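Local coordinates for protein putative glucarate dehydratase (Pseudomonas fluorescens, PDB 4IT1) that probably catalyses the magnesium-dependent dehydration of D-glucarate to 5-dehydro-4-deoxy-D-glucarate, as a member of the mandelate racemase/muconate lactonizing enzyme family, at residues F136-L141 with G320-T325; P151-L156 with V357-P362; G276-H281 with V304-V309. All coordinates share one frame; numbering follows the deposited sequence.

Contact 1 of 3, residues F136-L141 with G320-T325; sequences FEVAFL and GGLRDT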
# COMPACT_ATOMS: atom_id res chain seq x y z
N PHE A 136 -10.01 -7.95 13.12
CA PHE A 136 -11.31 -7.63 12.55
C PHE A 136 -11.26 -7.29 11.06
O PHE A 136 -12.20 -7.61 10.33
CB PHE A 136 -11.98 -6.52 13.36
CG PHE A 136 -12.30 -6.92 14.78
CD1 PHE A 136 -13.13 -8.02 15.03
CD2 PHE A 136 -11.78 -6.22 15.85
CE1 PHE A 136 -13.43 -8.40 16.33
CE2 PHE A 136 -12.08 -6.59 17.16
CZ PHE A 136 -12.90 -7.68 17.40
N GLU A 137 -10.18 -6.64 10.62
CA GLU A 137 -9.98 -6.30 9.20
C GLU A 137 -10.24 -7.51 8.31
O GLU A 137 -11.00 -7.42 7.34
CB GLU A 137 -8.56 -5.74 8.96
CG GLU A 137 -8.35 -5.08 7.60
CD GLU A 137 -7.39 -5.84 6.68
OE1 GLU A 137 -7.11 -7.04 6.91
OE2 GLU A 137 -6.91 -5.23 5.71
N VAL A 138 -9.63 -8.65 8.66
CA VAL A 138 -9.82 -9.89 7.92
C VAL A 138 -11.30 -10.26 7.83
O VAL A 138 -11.81 -10.53 6.74
CB VAL A 138 -8.97 -11.04 8.52
CG1 VAL A 138 -9.31 -12.38 7.88
CG2 VAL A 138 -7.49 -10.74 8.35
N ALA A 139 -12.00 -10.22 8.96
CA ALA A 139 -13.43 -10.54 9.00
C ALA A 139 -14.28 -9.56 8.20
O ALA A 139 -15.20 -9.97 7.50
CB ALA A 139 -13.92 -10.63 10.44
N PHE A 140 -13.95 -8.27 8.30
CA PHE A 140 -14.58 -7.22 7.49
C PHE A 140 -14.42 -7.46 5.98
O PHE A 140 -15.33 -7.16 5.20
CB PHE A 140 -13.96 -5.87 7.81
CG PHE A 140 -14.65 -5.11 8.90
CD1 PHE A 140 -14.80 -5.66 10.18
CD2 PHE A 140 -15.11 -3.82 8.68
CE1 PHE A 140 -15.41 -4.94 11.19
CE2 PHE A 140 -15.72 -3.09 9.69
CZ PHE A 140 -15.87 -3.65 10.95
N LEU A 141 -13.26 -7.97 5.57
CA LEU A 141 -12.99 -8.23 4.15
C LEU A 141 -13.61 -9.55 3.72
O LEU A 141 -14.18 -9.63 2.63
CB LEU A 141 -11.50 -8.21 3.84
CG LEU A 141 -10.81 -6.83 3.87
CD1 LEU A 141 -9.29 -6.99 3.86
CD2 LEU A 141 -11.27 -5.94 2.73
N GLY A 320 -0.89 -5.59 10.79
CA GLY A 320 -2.08 -4.76 10.70
C GLY A 320 -3.11 -5.20 9.67
O GLY A 320 -3.94 -4.41 9.24
N GLY A 321 -3.07 -6.47 9.28
CA GLY A 321 -4.03 -6.99 8.31
C GLY A 321 -3.52 -7.18 6.89
O GLY A 321 -2.32 -7.15 6.63
N LEU A 322 -4.46 -7.37 5.97
CA LEU A 322 -4.14 -7.84 4.63
C LEU A 322 -3.66 -6.72 3.72
O LEU A 322 -2.68 -6.90 3.00
CB LEU A 322 -5.32 -8.60 4.02
CG LEU A 322 -5.83 -9.80 4.84
CD1 LEU A 322 -6.99 -10.47 4.13
CD2 LEU A 322 -4.74 -10.83 5.13
N ARG A 323 -4.33 -5.58 3.77
CA ARG A 323 -3.95 -4.43 2.95
C ARG A 323 -2.63 -3.82 3.40
O ARG A 323 -1.85 -3.35 2.55
CB ARG A 323 -5.07 -3.38 2.92
CG ARG A 323 -6.21 -3.78 1.99
CD ARG A 323 -7.29 -2.71 1.92
NE ARG A 323 -8.43 -3.20 1.14
CZ ARG A 323 -9.61 -2.58 1.03
NH1 ARG A 323 -9.83 -1.43 1.65
NH2 ARG A 323 -10.57 -3.12 0.29
N ASP A 324 -2.37 -3.84 4.71
CA ASP A 324 -1.11 -3.34 5.26
C ASP A 324 0.05 -4.24 4.83
O ASP A 324 1.15 -3.76 4.56
CB ASP A 324 -1.18 -3.25 6.79
CG ASP A 324 -1.86 -1.97 7.29
OD1 ASP A 324 -2.22 -1.10 6.46
OD2 ASP A 324 -2.02 -1.84 8.52
N THR A 325 -0.22 -5.54 4.77
CA THR A 325 0.73 -6.53 4.27
C THR A 325 1.11 -6.30 2.79
O THR A 325 2.26 -6.54 2.39
CB THR A 325 0.20 -7.96 4.49
OG1 THR A 325 0.06 -8.21 5.89
CG2 THR A 325 1.13 -8.98 3.92
O HOH W 1 -4.43 -3.98 6.48
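Glu137, on helix 128-148, points its carboxylate at the first turn of helix 322-334 and takes up two backbone N-H groups there, linking a helix of the N-terminal family region to one of the barrel domain of this enolase-superfamily fold. Leu322 N donates to Glu137 OE1 at 2.8 Å, coming from the syn side but 30° out of the carboxylate plane. Arg323 N reaches the syn lone pair of Glu137 OE2 at 3.2 Å, in an almost straight bond (177°). A bend in the glutamate chain at chi2 (-113°) turns the two oxygens toward successive amides. The third amide is served by water: Asp324 N donates to water 1 at 2.7 Å, and the water donates hydrogen bonds to Glu137 OE2 (2.9 Å) and Gly320 O (2.8 Å). Gly321, the N-cap residue, lies against Glu137 OE1, where a CB would clash. Its carbonyl is used twice, Thr325 OG1 (2.7 Å from Gly321 O) and Thr325 N arriving from opposite faces.

Apolar groups flank this polar site. Val138 CG2 meets Leu322 CG at 4.0 Å, the two side chains crossing at about a right angle, while the leucines Leu141 and Leu322 slide past each other in opposite directions. Leu141 CD2 lies over one face of the Arg323 guanidinium, and Leu155 of the second subunit also packs on this arginine. Exchanging Glu137 for an alanine would probably deprive the amides of Leu322 and Arg323 of their carboxylate acceptor in a buried setting and water 1 of one of its partners. A buried carboxylate gripped by two amides and a water at a helix N-terminus is likely to be held in its ionised form, its charge balanced by the positive end of the helix dipole.

Contact 2 of 3, residues P151-L156 with V357-P362; sequences PLVDLL and VAAAVP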
# COMPACT_ATOMS: atom_id res chain seq x y z
N PRO A 151 -13.94 -14.50 -4.39
CA PRO A 151 -12.93 -14.87 -3.39
C PRO A 151 -12.24 -13.62 -2.84
O PRO A 151 -12.22 -12.58 -3.50
CB PRO A 151 -11.94 -15.75 -4.17
CG PRO A 151 -12.21 -15.47 -5.61
CD PRO A 151 -13.65 -15.08 -5.71
N LEU A 152 -11.70 -13.72 -1.62
CA LEU A 152 -11.19 -12.53 -0.92
C LEU A 152 -10.12 -11.84 -1.76
O LEU A 152 -10.16 -10.62 -1.94
CB LEU A 152 -10.66 -12.90 0.47
CG LEU A 152 -10.61 -11.80 1.55
CD1 LEU A 152 -10.50 -12.43 2.93
CD2 LEU A 152 -9.48 -10.81 1.33
N VAL A 153 -9.20 -12.64 -2.30
CA VAL A 153 -8.10 -12.16 -3.13
C VAL A 153 -8.51 -11.11 -4.20
O VAL A 153 -7.73 -10.22 -4.53
CB VAL A 153 -7.34 -13.35 -3.75
CG1 VAL A 153 -8.21 -14.12 -4.74
CG2 VAL A 153 -6.03 -12.90 -4.38
N ASP A 154 -9.75 -11.21 -4.69
CA ASP A 154 -10.27 -10.29 -5.72
C ASP A 154 -10.46 -8.87 -5.20
O ASP A 154 -10.36 -7.90 -5.96
CB ASP A 154 -11.56 -10.84 -6.34
CG ASP A 154 -11.32 -12.02 -7.29
OD1 ASP A 154 -10.15 -12.38 -7.56
OD2 ASP A 154 -12.31 -12.61 -7.78
N LEU A 155 -10.75 -8.75 -3.90
CA LEU A 155 -10.81 -7.46 -3.22
C LEU A 155 -9.44 -6.80 -3.18
O LEU A 155 -9.32 -5.58 -3.14
CB LEU A 155 -11.31 -7.62 -1.79
CG LEU A 155 -12.80 -7.91 -1.59
CD1 LEU A 155 -12.99 -8.62 -0.26
CD2 LEU A 155 -13.61 -6.63 -1.65
N LEU A 156 -8.40 -7.64 -3.20
CA LEU A 156 -7.03 -7.18 -3.10
C LEU A 156 -6.35 -7.08 -4.48
O LEU A 156 -5.13 -7.15 -4.58
CB LEU A 156 -6.23 -8.12 -2.18
CG LEU A 156 -6.89 -8.58 -0.87
CD1 LEU A 156 -6.05 -9.63 -0.15
CD2 LEU A 156 -7.17 -7.41 0.06
N VAL A 357 -3.67 -13.15 0.73
CA VAL A 357 -2.85 -11.95 0.56
C VAL A 357 -1.55 -12.34 -0.12
O VAL A 357 -1.07 -11.64 -1.00
CB VAL A 357 -2.63 -11.14 1.87
CG1 VAL A 357 -1.79 -11.90 2.88
CG2 VAL A 357 -2.00 -9.79 1.57
N ALA A 358 -1.01 -13.49 0.27
CA ALA A 358 0.15 -14.07 -0.40
C ALA A 358 -0.10 -14.26 -1.90
O ALA A 358 0.84 -14.22 -2.70
CB ALA A 358 0.50 -15.40 0.25
N ALA A 359 -1.37 -14.46 -2.27
CA ALA A 359 -1.76 -14.75 -3.64
C ALA A 359 -1.90 -13.48 -4.46
O ALA A 359 -1.76 -13.51 -5.68
CB ALA A 359 -3.06 -15.55 -3.67
N ALA A 360 -2.19 -12.36 -3.79
CA ALA A 360 -2.35 -11.08 -4.49
C ALA A 360 -1.05 -10.29 -4.65
O ALA A 360 -1.05 -9.22 -5.28
CB ALA A 360 -3.42 -10.23 -3.82
N VAL A 361 0.05 -10.79 -4.08
CA VAL A 361 1.31 -10.04 -4.15
C VAL A 361 2.22 -10.57 -5.25
O VAL A 361 2.54 -11.77 -5.28
CB VAL A 361 2.03 -9.86 -2.78
CG1 VAL A 361 1.10 -9.19 -1.77
CG2 VAL A 361 2.59 -11.16 -2.24
N PRO A 362 2.63 -9.68 -6.17
CA PRO A 362 3.46 -10.04 -7.32
C PRO A 362 4.81 -10.54 -6.85
O PRO A 362 5.31 -11.54 -7.37
CB PRO A 362 3.63 -8.72 -8.07
CG PRO A 362 2.51 -7.85 -7.59
CD PRO A 362 2.31 -8.24 -6.15
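Val153 and Leu156 meet Val357, Ala359 and Ala360 in a small, buried, largely apolar contact that joins the N-terminal part of an enolase-superfamily fold to its modified (beta/alpha)7beta barrel. The segment 151-156 belongs to the connection between helix 128-148 and strand 163-170, the first strand of the barrel; 357-362 lies at the C-terminal end of helix 348-360. No hydrogen bond passes between the two segments, whose backbones come nearest at Val153 and Ala360, with their CA atoms 6.0 Å apart.

Both valine and leucine direct their CB toward the helix. In Val153 a chi1 of 66° leaves CG1 wedged between the backbone N and the carbonyl carbon and places CG2 anti to the backbone N, and it is CG2 that touches the helix: it rests 3.8 Å from Ala360 CB and 4.0 Å from Ala359 CB, a methyl set against two neighbouring alanine methyls. Leu156 works with two parts of its side chain. Its CB packs 3.9 Å from Ala360 CB, while CD1 extends along the helix to Val357, 4.0 Å from Val357 CA. The small alanines let the connection approach the helix closely.

Several polar groups of the two segments are paired outside them. Val153 N bonds to His356 ND1, Ala359 pairs through its backbone with Val160, and Asp154 OD2 forms a salt bridge with Arg398. Ala360 O accepts from Asn96 ND2 of the second subunit, which places the contact at the dimer interface, while Val357 also touches Leu322 and Gln326 of helix 322-334. The side chain of Val357 is about 10 Å from that of His342, the predicted proton acceptor. Ala360 CB, already against both Val153 and Leu156, makes its closest approach across the contact to Leu156 O, at 3.6 Å.

Contact 3 of 3, residues G276-H281 with V304-V309; sequences GMAELH and VAQNSV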
# COMPACT_ATOMS: atom_id res chain seq x y z
N GLY A 276 23.39 -5.98 15.03
CA GLY A 276 24.04 -7.28 14.92
C GLY A 276 23.78 -7.95 13.58
O GLY A 276 24.70 -8.50 12.96
N MET A 277 22.53 -7.90 13.13
CA MET A 277 22.13 -8.43 11.83
C MET A 277 22.88 -7.73 10.69
O MET A 277 23.41 -8.39 9.79
CB MET A 277 20.62 -8.34 11.65
CG MET A 277 19.83 -9.27 12.56
SD MET A 277 19.81 -11.02 12.07
CE MET A 277 18.63 -10.91 10.73
N ALA A 278 22.96 -6.40 10.76
CA ALA A 278 23.71 -5.60 9.78
C ALA A 278 25.17 -6.01 9.74
O ALA A 278 25.75 -6.19 8.67
CB ALA A 278 23.58 -4.12 10.09
N GLU A 279 25.76 -6.15 10.92
CA GLU A 279 27.18 -6.44 11.04
C GLU A 279 27.46 -7.83 10.49
O GLU A 279 28.43 -8.03 9.75
CB GLU A 279 27.62 -6.32 12.50
CG GLU A 279 29.04 -6.79 12.80
CD GLU A 279 30.11 -5.78 12.47
OE1 GLU A 279 31.28 -6.04 12.84
OE2 GLU A 279 29.81 -4.72 11.86
N LEU A 280 26.58 -8.77 10.82
CA LEU A 280 26.69 -10.13 10.32
C LEU A 280 26.68 -10.15 8.80
O LEU A 280 27.53 -10.80 8.17
CB LEU A 280 25.55 -11.00 10.87
CG LEU A 280 25.59 -12.46 10.43
CD1 LEU A 280 26.92 -13.12 10.82
CD2 LEU A 280 24.41 -13.20 11.03
N HIS A 281 25.72 -9.44 8.21
CA HIS A 281 25.64 -9.36 6.76
C HIS A 281 26.93 -8.78 6.17
O HIS A 281 27.53 -9.40 5.31
CB HIS A 281 24.42 -8.57 6.31
CG HIS A 281 24.35 -8.37 4.83
ND1 HIS A 281 23.95 -9.37 3.97
CD2 HIS A 281 24.65 -7.30 4.06
CE1 HIS A 281 23.99 -8.91 2.73
NE2 HIS A 281 24.41 -7.66 2.76
N VAL A 304 16.21 -0.21 6.88
CA VAL A 304 16.60 0.23 5.55
C VAL A 304 17.76 1.22 5.62
O VAL A 304 18.58 1.28 4.71
CB VAL A 304 15.38 0.81 4.80
CG1 VAL A 304 15.79 1.90 3.81
CG2 VAL A 304 14.61 -0.31 4.11
N ALA A 305 17.82 1.98 6.71
CA ALA A 305 18.91 2.94 6.95
C ALA A 305 20.24 2.25 7.25
O ALA A 305 21.30 2.79 6.94
CB ALA A 305 18.53 3.89 8.08
N GLN A 306 20.17 1.07 7.87
CA GLN A 306 21.38 0.34 8.29
C GLN A 306 21.69 -0.84 7.38
O GLN A 306 22.73 -1.46 7.52
CB GLN A 306 21.20 -0.23 9.70
CG GLN A 306 21.19 0.79 10.82
CD GLN A 306 20.94 0.13 12.17
OE1 GLN A 306 19.98 0.46 12.86
NE2 GLN A 306 21.81 -0.81 12.54
N ASN A 307 20.76 -1.15 6.47
CA ASN A 307 20.80 -2.39 5.69
C ASN A 307 20.97 -3.66 6.55
O ASN A 307 21.82 -4.50 6.29
CB ASN A 307 21.85 -2.30 4.57
CG ASN A 307 21.80 -3.47 3.61
OD1 ASN A 307 20.73 -3.92 3.19
ND2 ASN A 307 22.97 -3.99 3.26
N SER A 308 20.13 -3.80 7.57
CA SER A 308 20.21 -4.92 8.53
C SER A 308 19.75 -6.25 7.97
O SER A 308 20.35 -7.29 8.25
CB SER A 308 19.40 -4.62 9.79
OG SER A 308 19.87 -3.46 10.44
N VAL A 309 18.66 -6.22 7.21
CA VAL A 309 18.05 -7.44 6.68
C VAL A 309 17.81 -7.35 5.18
O VAL A 309 17.59 -6.27 4.64
CB VAL A 309 16.74 -7.81 7.42
CG1 VAL A 309 17.02 -8.06 8.89
CG2 VAL A 309 15.67 -6.75 7.24
O HOH W 2 24.67 -4.80 6.59
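Met277, on helix 274-284, curls against Ser308 and Val309, which follow the end of helix 297-306. Its CB sits 3.6 Å from Ser308 O. With CG anti to the carbonyl carbon (chi1 -69°) and further bends at chi2 and chi3, the chain folds round through CG and SD, and CE ends 3.8 Å from Val309 CG1, the side chains crossing at a slant. The Met277 side chain also comes within about 4 Å of that of Asp269, which binds magnesium in a structure of this protein, though the ion here is held by Asp243, Glu268 and Asn291.

One residue on, Ala278 CB lies 3.8 Å from both Ser308 OG and Gln306 O; the serine hydroxyl itself bonds to Leu274 O. Water 2 bridges the backbones, donating to Ala278 O (2.7 Å) and Asn307 O (2.9 Å). At the outer edge Asn307 ND2 approaches His281 CD2 at 3.8 Å, with amide and ring nearly perpendicular (85°), while His281 ND1 is taken by Leu286 O.

The contact packs helix 274-284 against the turn leading from helix 297-306 into strand 311-314; Met277 and His281 also rest on Leu288 of strand 288-290, and Val309 on its Thr290.

After the N-terminal three-stranded sheet and two helices, the chain reaches helix 128-148, whose residues 136-141 meet 320-325 in contact 1, and then the connection 151-156, which meets 357-362 in contact 2. Their segments alternate along the chain, so the two loops cross; both tie the N-terminal part to late barrel helices, 322-334 and 348-360. They touch directly, with Leu322 of contact 1 packing on Leu152 and Val357 of contact 2, their centres about 12 Å apart. Contact 3 closes a short loop within the barrel, nested inside both long ones. Its centre lies about 29 Å from that of contact 1 and about 31 Å from that of contact 2, and it touches neither.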